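Local coordinates for protein Hydrogenase/urease maturation factor HypB (Helicobacter pylori, PDB 4LPS) that hydrolyses GTP slowly and uses this activity to help insert nickel into [NiFe]-hydrogenase, and is also required for the maturation of urease, at residues V77-T83 against H98-E104; S158-D163 against F190-Q196; V179-D185 against I210-K216. One frame throughout, in Å; residues are numbered along the deposited sequence. Where two conformers were deposited one is given.

Contact 1: residues V77-T83 against H98-E104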
loop_
_atom_site.group_PDB
_atom_site.type_symbol
_atom_site.label_atom_id
_atom_site.label_comp_id
_atom_site.label_asym_id
_atom_site.label_seq_id
_atom_site.Cartn_x
_atom_site.Cartn_y
_atom_site.Cartn_z
ATOM N N VAL A 77 -3.817 3.322 8.336
ATOM C CA VAL A 77 -4.752 4.365 7.949
ATOM C C VAL A 77 -5.537 3.877 6.731
ATOM O O VAL A 77 -4.953 3.582 5.685
ATOM C CB VAL A 77 -4.030 5.687 7.628
ATOM C CG1 VAL A 77 -4.953 6.625 6.883
ATOM C CG2 VAL A 77 -3.521 6.343 8.905
ATOM N N GLU A 78 -6.858 3.782 6.873
ATOM C CA GLU A 78 -7.711 3.224 5.824
ATOM C C GLU A 78 -8.434 4.308 5.050
ATOM O O GLU A 78 -9.061 5.187 5.645
ATOM C CB GLU A 78 -8.747 2.265 6.421
ATOM C CG GLU A 78 -8.243 0.856 6.669
ATOM C CD GLU A 78 -8.066 0.068 5.392
ATOM O OE1 GLU A 78 -7.482 -1.031 5.459
ATOM O OE2 GLU A 78 -8.516 0.536 4.323
ATOM N N GLY A 79 -8.332 4.258 3.724
ATOM C CA GLY A 79 -9.037 5.209 2.888
ATOM C C GLY A 79 -10.186 4.582 2.122
ATOM O O GLY A 79 -9.982 3.714 1.272
ATOM N N ASP A 80 -11.401 5.018 2.432
ATOM C CA ASP A 80 -12.585 4.584 1.699
ATOM C C ASP A 80 -13.529 5.763 1.533
ATOM O O ASP A 80 -13.398 6.769 2.230
ATOM C CB ASP A 80 -13.289 3.420 2.402
ATOM C CG ASP A 80 -12.580 2.095 2.183
ATOM O OD1 ASP A 80 -12.531 1.637 1.023
ATOM O OD2 ASP A 80 -12.081 1.508 3.166
ATOM N N LEU A 81 -14.468 5.645 0.602
ATOM C CA LEU A 81 -15.523 6.638 0.468
ATOM C C LEU A 81 -16.434 6.624 1.692
ATOM O O LEU A 81 -16.658 7.663 2.315
ATOM C CB LEU A 81 -16.340 6.394 -0.803
ATOM C CG LEU A 81 -15.900 7.089 -2.097
ATOM C CD1 LEU A 81 -14.444 6.802 -2.413
ATOM C CD2 LEU A 81 -16.789 6.652 -3.254
ATOM N N GLN A 82 -16.936 5.441 2.050
ATOM C CA GLN A 82 -17.827 5.299 3.201
ATOM C C GLN A 82 -17.635 3.958 3.905
ATOM O O GLN A 82 -16.956 3.071 3.384
ATOM C CB GLN A 82 -19.293 5.432 2.768
ATOM C CG GLN A 82 -19.668 6.776 2.158
ATOM C CD GLN A 82 -19.549 7.917 3.146
ATOM O OE1 GLN A 82 -19.554 7.710 4.361
ATOM N NE2 GLN A 82 -19.446 9.135 2.629
ATOM N N THR A 83 -18.237 3.839 5.093
ATOM C CA THR A 83 -18.213 2.635 5.940
ATOM C C THR A 83 -16.849 2.401 6.576
ATOM O O THR A 83 -15.816 2.818 6.047
ATOM C CB THR A 83 -18.622 1.337 5.193
ATOM O OG1 THR A 83 -17.527 0.874 4.392
ATOM C CG2 THR A 83 -19.862 1.556 4.329
ATOM N N HIS A 98 -7.393 3.208 11.621
ATOM C CA HIS A 98 -8.398 4.256 11.607
ATOM C C HIS A 98 -8.846 4.569 10.189
ATOM O O HIS A 98 -8.032 4.715 9.276
ATOM C CB HIS A 98 -7.878 5.511 12.305
ATOM C CG HIS A 98 -8.160 5.533 13.773
ATOM N ND1 HIS A 98 -9.401 5.839 14.286
ATOM C CD2 HIS A 98 -7.367 5.269 14.840
ATOM C CE1 HIS A 98 -9.360 5.773 15.603
ATOM N NE2 HIS A 98 -8.139 5.430 15.967
ATOM N N GLN A 99 -10.161 4.652 10.022
ATOM C CA GLN A 99 -10.765 4.833 8.720
ATOM C C GLN A 99 -10.845 6.307 8.345
ATOM O O GLN A 99 -11.315 7.135 9.128
ATOM C CB GLN A 99 -12.159 4.200 8.723
ATOM C CG GLN A 99 -12.902 4.290 7.414
ATOM C CD GLN A 99 -12.436 3.241 6.427
ATOM O OE1 GLN A 99 -12.460 2.042 6.714
ATOM N NE2 GLN A 99 -11.991 3.689 5.265
ATOM N N ILE A 100 -10.381 6.631 7.146
ATOM C CA ILE A 100 -10.653 7.934 6.564
ATOM C C ILE A 100 -11.810 7.788 5.592
ATOM O O ILE A 100 -11.730 7.008 4.643
ATOM C CB ILE A 100 -9.437 8.520 5.816
ATOM C CG1 ILE A 100 -8.242 8.694 6.753
ATOM C CG2 ILE A 100 -9.791 9.856 5.186
ATOM C CD1 ILE A 100 -7.035 9.319 6.074
ATOM N N THR A 101 -12.900 8.503 5.841
ATOM C CA THR A 101 -14.011 8.476 4.906
ATOM C C THR A 101 -13.901 9.717 4.037
ATOM O O THR A 101 -14.088 10.841 4.507
ATOM C CB THR A 101 -15.378 8.418 5.614
ATOM O OG1 THR A 101 -15.442 9.424 6.632
ATOM C CG2 THR A 101 -15.584 7.052 6.251
ATOM N N THR A 102 -13.593 9.494 2.764
ATOM C CA THR A 102 -13.386 10.572 1.809
ATOM C C THR A 102 -14.712 11.128 1.315
ATOM O O THR A 102 -14.777 12.240 0.789
ATOM C CB THR A 102 -12.555 10.097 0.606
ATOM O OG1 THR A 102 -13.313 9.143 -0.151
ATOM C CG2 THR A 102 -11.266 9.438 1.080
ATOM N N GLY A 103 -15.772 10.346 1.491
ATOM C CA GLY A 103 -17.090 10.739 1.035
ATOM C C GLY A 103 -17.257 10.560 -0.460
ATOM O O GLY A 103 -17.916 9.618 -0.902
ATOM N N GLU A 104 -16.664 11.453 -1.245
ATOM C CA GLU A 104 -16.740 11.333 -2.698
ATOM C C GLU A 104 -15.372 11.274 -3.372
ATOM O O GLU A 104 -15.267 10.838 -4.516
ATOM C CB GLU A 104 -17.564 12.477 -3.295
ATOM C CG GLU A 104 -19.006 12.509 -2.814
ATOM C CD GLU A 104 -19.870 13.450 -3.627
ATOM O OE1 GLU A 104 -19.657 14.677 -3.549
ATOM O OE2 GLU A 104 -20.762 12.955 -4.351
HETATM O O HOH W 1 -13.833 0.581 4.689
#
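Gln99 reaches over the end of the neighbouring strand to Asp80: its NE2 donates to Asp80 OD2 at 3.0 Å, meeting that oxygen on the anti side with the amide and carboxylate planes 39° apart. CG of Gln99 lies anti to the backbone N (chi1 -179°) and the chain then bends at chi2, which swings the amide across the aspartate nearly at a right angle. A water lies between Asp80 OD2 and Gln99 OE1, close enough to bridge them. Where the sheet turns its other face, Val77 CG1 presses on Ile100 CD1 at a tight 3.5 Å, and Ala116 and Leu120 of helix 110-122 cover Val77. Between these two faces runs a parallel ladder, the two strands of a beta-alpha-beta crossover made through helix 85-91, with 97-101 as the outermost strand on this side. Its bonds alternate: Glu78 N to His98 O, Ile100 N to Glu78 O, Asp80 N to Ile100 O and Thr102 N to Asp80 O. Past the strand ends, Gly103 N still reaches Leu81 O (2.9 Å). Leu81 CD1 rests on Thr102 OG1 at 3.4 Å, and that hydroxyl is hydrogen-bonded to Ala105 O, just before Cys106, a nickel ligand.

Contact 2: residues S158-D163 against F190-Q196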
loop_
_atom_site.group_PDB
_atom_site.type_symbol
_atom_site.label_atom_id
_atom_site.label_comp_id
_atom_site.label_asym_id
_atom_site.label_seq_id
_atom_site.Cartn_x
_atom_site.Cartn_y
_atom_site.Cartn_z
ATOM N N SER A 158 -4.249 -7.678 -9.248
ATOM C CA SER A 158 -4.776 -9.006 -8.974
ATOM C C SER A 158 -4.958 -9.764 -10.276
ATOM O O SER A 158 -5.258 -9.169 -11.314
ATOM C CB SER A 158 -6.093 -8.934 -8.197
ATOM O OG SER A 158 -7.200 -8.757 -9.055
ATOM N N VAL A 159 -4.724 -11.073 -10.218
ATOM C CA VAL A 159 -4.820 -11.936 -11.390
ATOM C C VAL A 159 -6.159 -11.794 -12.131
ATOM O O VAL A 159 -6.163 -11.681 -13.358
ATOM C CB VAL A 159 -4.583 -13.423 -11.006
ATOM C CG1 VAL A 159 -5.106 -14.360 -12.081
ATOM C CG2 VAL A 159 -3.106 -13.676 -10.769
ATOM N N PRO A 160 -7.298 -11.791 -11.406
ATOM C CA PRO A 160 -8.566 -11.661 -12.137
ATOM C C PRO A 160 -8.744 -10.355 -12.918
ATOM O O PRO A 160 -9.602 -10.323 -13.802
ATOM C CB PRO A 160 -9.621 -11.764 -11.029
ATOM C CG PRO A 160 -8.950 -12.514 -9.933
ATOM C CD PRO A 160 -7.533 -12.045 -9.970
ATOM N N GLU A 161 -7.979 -9.310 -12.603
ATOM C CA GLU A 161 -8.110 -8.035 -13.315
ATOM C C GLU A 161 -7.607 -8.113 -14.755
ATOM O O GLU A 161 -8.056 -7.356 -15.614
ATOM C CB GLU A 161 -7.357 -6.919 -12.582
ATOM C CG GLU A 161 -7.899 -6.581 -11.202
ATOM C CD GLU A 161 -6.995 -5.640 -10.430
ATOM O OE1 GLU A 161 -6.566 -4.614 -11.003
ATOM O OE2 GLU A 161 -6.710 -5.928 -9.248
ATOM N N GLY A 162 -6.681 -9.029 -15.016
ATOM C CA GLY A 162 -6.111 -9.169 -16.347
ATOM C C GLY A 162 -4.641 -8.792 -16.385
ATOM O O GLY A 162 -4.219 -7.847 -15.716
ATOM N N ASP A 163 -3.865 -9.527 -17.177
ATOM C CA ASP A 163 -2.419 -9.341 -17.236
ATOM C C ASP A 163 -2.014 -8.175 -18.139
ATOM O O ASP A 163 -0.827 -7.947 -18.378
ATOM C CB ASP A 163 -1.739 -10.644 -17.688
ATOM C CG ASP A 163 -2.230 -11.139 -19.045
ATOM O OD1 ASP A 163 -2.719 -10.329 -19.860
ATOM O OD2 ASP A 163 -2.129 -12.359 -19.298
ATOM N N PHE A 190 -7.430 -18.292 -14.879
ATOM C CA PHE A 190 -7.589 -17.077 -15.674
ATOM C C PHE A 190 -6.654 -17.005 -16.885
ATOM O O PHE A 190 -6.697 -16.030 -17.641
ATOM C CB PHE A 190 -7.384 -15.840 -14.797
ATOM C CG PHE A 190 -8.584 -15.480 -13.967
ATOM C CD1 PHE A 190 -9.592 -14.692 -14.501
ATOM C CD2 PHE A 190 -8.708 -15.928 -12.659
ATOM C CE1 PHE A 190 -10.702 -14.355 -13.750
ATOM C CE2 PHE A 190 -9.815 -15.594 -11.899
ATOM C CZ PHE A 190 -10.815 -14.807 -12.446
ATOM N N ASN A 191 -5.822 -18.030 -17.066
ATOM C CA ASN A 191 -4.817 -18.042 -18.128
ATOM C C ASN A 191 -3.983 -16.759 -18.075
ATOM O O ASN A 191 -3.658 -16.158 -19.102
ATOM C CB ASN A 191 -5.478 -18.211 -19.502
ATOM C CG ASN A 191 -6.422 -19.406 -19.555
ATOM O OD1 ASN A 191 -5.990 -20.561 -19.559
ATOM N ND2 ASN A 191 -7.722 -19.128 -19.598
ATOM N N PHE A 192 -3.657 -16.351 -16.853
ATOM C CA PHE A 192 -2.960 -15.102 -16.582
ATOM C C PHE A 192 -1.492 -15.260 -16.947
ATOM O O PHE A 192 -0.860 -16.245 -16.563
ATOM C CB PHE A 192 -3.123 -14.735 -15.102
ATOM C CG PHE A 192 -2.545 -13.402 -14.718
ATOM C CD1 PHE A 192 -1.206 -13.280 -14.360
ATOM C CD2 PHE A 192 -3.353 -12.277 -14.661
ATOM C CE1 PHE A 192 -0.681 -12.052 -13.986
ATOM C CE2 PHE A 192 -2.838 -11.049 -14.282
ATOM C CZ PHE A 192 -1.499 -10.937 -13.947
ATOM N N ARG A 193 -0.954 -14.300 -17.692
ATOM C CA ARG A 193 0.442 -14.363 -18.108
ATOM C C ARG A 193 1.320 -13.407 -17.306
ATOM O O ARG A 193 1.369 -12.204 -17.577
ATOM C CB ARG A 193 0.549 -14.097 -19.616
ATOM C CG ARG A 193 0.093 -15.296 -20.448
ATOM C CD ARG A 193 -0.348 -14.958 -21.871
ATOM N NE ARG A 193 0.449 -13.916 -22.508
ATOM C CZ ARG A 193 0.016 -12.675 -22.709
ATOM N NH1 ARG A 193 -1.203 -12.326 -22.318
ATOM N NH2 ARG A 193 0.800 -11.785 -23.299
ATOM N N VAL A 194 1.980 -13.964 -16.292
ATOM C CA VAL A 194 2.966 -13.250 -15.484
ATOM C C VAL A 194 4.027 -12.595 -16.368
ATOM O O VAL A 194 4.519 -11.507 -16.066
ATOM C CB VAL A 194 3.631 -14.200 -14.461
ATOM C CG1 VAL A 194 4.784 -13.518 -13.737
ATOM C CG2 VAL A 194 2.602 -14.679 -13.453
ATOM N N SER A 195 4.366 -13.265 -17.468
ATOM C CA SER A 195 5.331 -12.743 -18.426
ATOM C C SER A 195 4.903 -11.392 -18.995
ATOM O O SER A 195 5.738 -10.522 -19.230
ATOM C CB SER A 195 5.543 -13.741 -19.567
ATOM O OG SER A 195 4.332 -14.010 -20.252
ATOM N N GLN A 196 3.603 -11.218 -19.214
ATOM C CA GLN A 196 3.085 -9.966 -19.760
ATOM C C GLN A 196 3.309 -8.810 -18.787
ATOM O O GLN A 196 3.762 -7.730 -19.175
ATOM C CB GLN A 196 1.597 -10.102 -20.078
ATOM C CG GLN A 196 1.013 -8.950 -20.886
ATOM C CD GLN A 196 1.649 -8.806 -22.255
ATOM O OE1 GLN A 196 1.640 -9.740 -23.056
ATOM N NE2 GLN A 196 2.200 -7.629 -22.533
#
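Asp163 OD2 is gripped by two groups of Arg193. The backbone N donates to it at 2.8 Å, on the anti lone pair, and NH1 of the side chain comes in to 3.2 Å as a salt bridge. The guanidinium stands almost perpendicular to the carboxylate, the planes 88° apart, so the pair is held through one oxygen and not as a flat two-pronged bridge. Asp163 CG sits between its own backbone N and carbonyl carbon (chi1 58°), a turn that carries the carboxylate to the Arg193 amide, while CB is left over the ring of Phe192.

That ring is sandwiched. Asp163 CB lies over one face, 3.7 Å from the centroid and displaced toward the rim; Val159 CG2 covers the opposite face at 4.0 Å, over the centre. Val159 has a second branch in use, CG1, which touches Phe192 CB at 3.6 Å and Phe190 CB at 3.8 Å, so one methyl touches both phenylalanines. Phe190 in turn lays a face on Pro160, whose CA is 3.8 Å from the ring centroid in a CH-pi contact. Both Pro160 and Phe190 belong to a GDP pocket of the crystal.

Glu161 turns the other way: its OE2 accepts from Ser158 N and OG across the 3-10 turn 159-161, and is also hydrogen-bonded to Ser57 OG of the nucleotide-binding loop. The contact thus joins the loop leaving strand 152-158 to the start of helix 194-204, with Arg193 at its N-cap position, and Ile181 of strand 178-182 packs against both Val159 and Phe192.

Contact 3: residues V179-D185 against I210-K216. With GDP (guanosine-5'-diphosphate), chain D.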
loop_
_atom_site.group_PDB
_atom_site.type_symbol
_atom_site.label_atom_id
_atom_site.label_comp_id
_atom_site.label_asym_id
_atom_site.label_seq_id
_atom_site.Cartn_x
_atom_site.Cartn_y
_atom_site.Cartn_z
ATOM N N VAL A 179 5.678 -3.940 -7.244
ATOM C CA VAL A 179 4.387 -4.385 -7.738
ATOM C C VAL A 179 4.099 -5.771 -7.185
ATOM O O VAL A 179 4.960 -6.656 -7.207
ATOM C CB VAL A 179 4.331 -4.410 -9.287
ATOM C CG1 VAL A 179 2.962 -4.875 -9.771
ATOM C CG2 VAL A 179 4.644 -3.041 -9.852
ATOM N N ILE A 180 2.890 -5.952 -6.669
ATOM C CA ILE A 180 2.455 -7.257 -6.198
ATOM C C ILE A 180 1.402 -7.837 -7.131
ATOM O O ILE A 180 0.342 -7.242 -7.321
ATOM C CB ILE A 180 1.875 -7.174 -4.772
ATOM C CG1 ILE A 180 2.948 -6.703 -3.786
ATOM C CG2 ILE A 180 1.297 -8.515 -4.344
ATOM C CD1 ILE A 180 2.392 -6.327 -2.431
ATOM N N ILE A 181 1.692 -8.998 -7.714
ATOM C CA ILE A 181 0.668 -9.748 -8.430
ATOM C C ILE A 181 -0.103 -10.566 -7.404
ATOM O O ILE A 181 0.366 -11.610 -6.947
ATOM C CB ILE A 181 1.263 -10.671 -9.514
ATOM C CG1 ILE A 181 2.058 -9.855 -10.539
ATOM C CG2 ILE A 181 0.157 -11.453 -10.216
ATOM C CD1 ILE A 181 2.736 -10.697 -11.612
ATOM N N SER A 182 -1.283 -10.082 -7.036
ATOM C CA SER A 182 -2.029 -10.682 -5.938
ATOM C C SER A 182 -3.004 -11.731 -6.454
ATOM O O SER A 182 -3.268 -11.801 -7.658
ATOM C CB SER A 182 -2.765 -9.607 -5.133
ATOM O OG SER A 182 -3.623 -8.834 -5.946
ATOM N N LYS A 183 -3.517 -12.550 -5.536
ATOM C CA LYS A 183 -4.364 -13.694 -5.873
ATOM C C LYS A 183 -3.665 -14.600 -6.888
ATOM O O LYS A 183 -4.270 -15.060 -7.859
ATOM C CB LYS A 183 -5.726 -13.226 -6.400
ATOM C CG LYS A 183 -6.344 -12.106 -5.561
ATOM C CD LYS A 183 -7.774 -11.784 -5.984
ATOM C CE LYS A 183 -8.328 -10.619 -5.173
ATOM N NZ LYS A 183 -9.757 -10.316 -5.494
ATOM N N ALA A 184 -2.383 -14.856 -6.643
ATOM C CA ALA A 184 -1.561 -15.646 -7.554
ATOM C C ALA A 184 -2.026 -17.101 -7.660
ATOM O O ALA A 184 -1.657 -17.809 -8.598
ATOM C CB ALA A 184 -0.106 -15.589 -7.116
ATOM N N ASP A 185 -2.832 -17.539 -6.696
ATOM C CA ASP A 185 -3.458 -18.857 -6.754
ATOM C C ASP A 185 -4.400 -19.010 -7.952
ATOM O O ASP A 185 -4.761 -20.128 -8.325
ATOM C CB ASP A 185 -4.218 -19.137 -5.455
ATOM C CG ASP A 185 -5.189 -18.028 -5.101
ATOM O OD1 ASP A 185 -4.732 -16.907 -4.792
ATOM O OD2 ASP A 185 -6.415 -18.277 -5.122
ATOM N N ILE A 210 8.879 -7.337 -8.627
ATOM C CA ILE A 210 7.530 -7.874 -8.757
ATOM C C ILE A 210 7.361 -9.092 -7.853
ATOM O O ILE A 210 8.210 -9.986 -7.835
ATOM C CB ILE A 210 7.206 -8.259 -10.222
ATOM C CG1 ILE A 210 7.485 -7.077 -11.157
ATOM C CG2 ILE A 210 5.761 -8.703 -10.357
ATOM C CD1 ILE A 210 7.235 -7.374 -12.630
ATOM N N PHE A 211 6.265 -9.123 -7.102
ATOM C CA PHE A 211 6.005 -10.219 -6.176
ATOM C C PHE A 211 4.744 -10.988 -6.545
ATOM O O PHE A 211 3.694 -10.392 -6.781
ATOM C CB PHE A 211 5.871 -9.688 -4.746
ATOM C CG PHE A 211 7.138 -9.107 -4.188
ATOM C CD1 PHE A 211 7.418 -7.756 -4.330
ATOM C CD2 PHE A 211 8.050 -9.912 -3.523
ATOM C CE1 PHE A 211 8.582 -7.218 -3.820
ATOM C CE2 PHE A 211 9.218 -9.379 -3.007
ATOM C CZ PHE A 211 9.484 -8.028 -3.157
ATOM N N LEU A 212 4.855 -12.311 -6.585
ATOM C CA LEU A 212 3.687 -13.175 -6.669
ATOM C C LEU A 212 3.180 -13.435 -5.260
ATOM O O LEU A 212 3.923 -13.919 -4.407
ATOM C CB LEU A 212 4.022 -14.491 -7.373
ATOM C CG LEU A 212 4.082 -14.473 -8.901
ATOM C CD1 LEU A 212 4.788 -15.717 -9.420
ATOM C CD2 LEU A 212 2.681 -14.369 -9.487
ATOM N N MET A 213 1.921 -13.102 -5.009
ATOM C CA MET A 213 1.368 -13.227 -3.669
ATOM C C MET A 213 0.007 -13.897 -3.689
ATOM O O MET A 213 -0.824 -13.615 -4.550
ATOM C CB MET A 213 1.264 -11.852 -3.002
ATOM C CG MET A 213 0.393 -11.836 -1.750
ATOM S SD MET A 213 0.454 -10.293 -0.823
ATOM C CE MET A 213 2.225 -10.047 -0.708
ATOM N N SER A 214 -0.210 -14.790 -2.732
ATOM C CA SER A 214 -1.522 -15.381 -2.515
ATOM C C SER A 214 -1.805 -15.467 -1.022
ATOM O O SER A 214 -0.910 -15.760 -0.228
ATOM C CB SER A 214 -1.606 -16.763 -3.167
ATOM O OG SER A 214 -2.838 -17.393 -2.873
ATOM N N SER A 215 -3.049 -15.193 -0.643
ATOM C CA SER A 215 -3.480 -15.358 0.739
ATOM C C SER A 215 -3.396 -16.819 1.174
ATOM O O SER A 215 -3.399 -17.126 2.366
ATOM C CB SER A 215 -4.905 -14.833 0.917
ATOM O OG SER A 215 -5.807 -15.531 0.078
ATOM N N LYS A 216 -3.322 -17.714 0.193
ATOM C CA LYS A 216 -3.233 -19.145 0.447
ATOM C C LYS A 216 -1.779 -19.598 0.520
ATOM O O LYS A 216 -1.499 -20.782 0.710
ATOM C CB LYS A 216 -3.975 -19.918 -0.641
ATOM C CG LYS A 216 -5.452 -19.565 -0.742
ATOM C CD LYS A 216 -6.127 -20.301 -1.889
ATOM C CE LYS A 216 -7.640 -20.133 -1.836
ATOM N NZ LYS A 216 -8.265 -20.278 -3.183
HETATM P PB GDP D . -9.384 -4.972 -1.157
HETATM O O1B GDP D . -10.761 -4.452 -1.487
HETATM O O2B GDP D . -8.980 -4.555 0.234
HETATM O O3B GDP D . -8.367 -4.416 -2.123
HETATM O O3A GDP D . -9.373 -6.572 -1.287
HETATM P PA GDP D . -10.101 -7.550 -0.233
HETATM O O1A GDP D . -9.157 -7.892 0.891
HETATM O O2A GDP D . -11.386 -6.965 0.292
HETATM O "O5'" GDP D . -10.352 -8.858 -1.118
HETATM C "C5'" GDP D . -11.462 -8.930 -2.010
HETATM C "C4'" GDP D . -11.783 -10.395 -2.266
HETATM O "O4'" GDP D . -10.619 -11.062 -2.758
HETATM C "C3'" GDP D . -12.170 -11.096 -0.978
HETATM O "O3'" GDP D . -13.247 -11.990 -1.273
HETATM C "C2'" GDP D . -10.958 -11.910 -0.589
HETATM O "O2'" GDP D . -11.351 -13.117 0.063
HETATM C "C1'" GDP D . -10.337 -12.203 -1.941
HETATM N N9 GDP D . -8.872 -12.400 -1.876
HETATM C C8 GDP D . -7.950 -11.616 -1.284
HETATM N N7 GDP D . -6.705 -12.122 -1.470
HETATM C C5 GDP D . -6.824 -13.245 -2.207
HETATM C C6 GDP D . -5.915 -14.272 -2.770
HETATM O O6 GDP D . -4.682 -14.206 -2.591
HETATM N N1 GDP D . -6.452 -15.274 -3.479
HETATM C C2 GDP D . -7.779 -15.369 -3.688
HETATM N N2 GDP D . -8.261 -16.407 -4.412
HETATM N N3 GDP D . -8.668 -14.468 -3.205
HETATM C C4 GDP D . -8.253 -13.412 -2.475
HETATM O O HOH W 2 -7.156 -20.986 -5.672
#
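Phe211 N donates to Val179 O, Ile181 N to Phe211 O at a short 2.6 Å, and Met213 N to Ile181 O; beyond the strands Ala184 N closes on Met213 O.

The apolar contacts fall on two faces. On one, Ile180 CG2 meets Met213 CB at 3.6 Å, and Met62 of helix 59-66 touches both side chains. On the other, Ile181 uses two branches: CD1 reaches Ile210 CG2, while CG2 lies beside Leu212 CD2, the same methyl that touches Ala184 CB. Val197 and Met201 of helix 194-204 cover this face. These strands are the two ends of a right-handed beta-alpha-beta crossover in the parallel sheet of a P-loop GTPase, with 210-212 outermost, and the loops at their C-terminal ends hold the guanine.

The polar contacts gather there. Asp185 takes the base with both oxygens, OD1 from GDP N1 and OD2 from GDP N2, each at 2.7 Å and nearly straight, the recognition expected of the aspartate in a GTPase guanine-specificity motif. Ser214 OG donates to Asp185 OD1 from above the carboxylate plane, also at 2.7 Å, and accepts from Lys216 N in an ST turn; a hydroxyl anti to its backbone N (chi1 175°) can serve both. Ser215 N supplies the bond to GDP O6 (2.7 Å).

Two lysines add charge at the edge of the guanine site. Lys216 NZ forms a salt bridge with Asp185 OD2 whose hydrogen bond, at 3.3 Å, is weak, and a water spans the two. Lys183, extended beyond CG, lays its methylenes over one face of the guanine; its NZ donates a hydrogen bond to GDP O4' (3.0 Å) and another to Gly56 O.

In the fold
Contacts 1 and 3 each join an outermost strand of the parallel sheet to its inner neighbour, at opposite borders and with centres about 25 Å apart. Contact 3 is the more buried, contact 1 the more open, and their loop ends differ: contact 1 finishes near the nickel ligand Cys106, contact 3 in the guanine site. Contact 2 has no strand pairing; it relies on aromatic faces and a carboxylate held by an arginine's backbone N and guanidinium, about 20 Å (centre to centre) from the middle of the chain. It touches contact 3 directly, through a probable hydrogen bond from Val159 N to Ser182 O (3.0 Å), and their segments alternate along the sequence, whereas contact 1 closes before either opens.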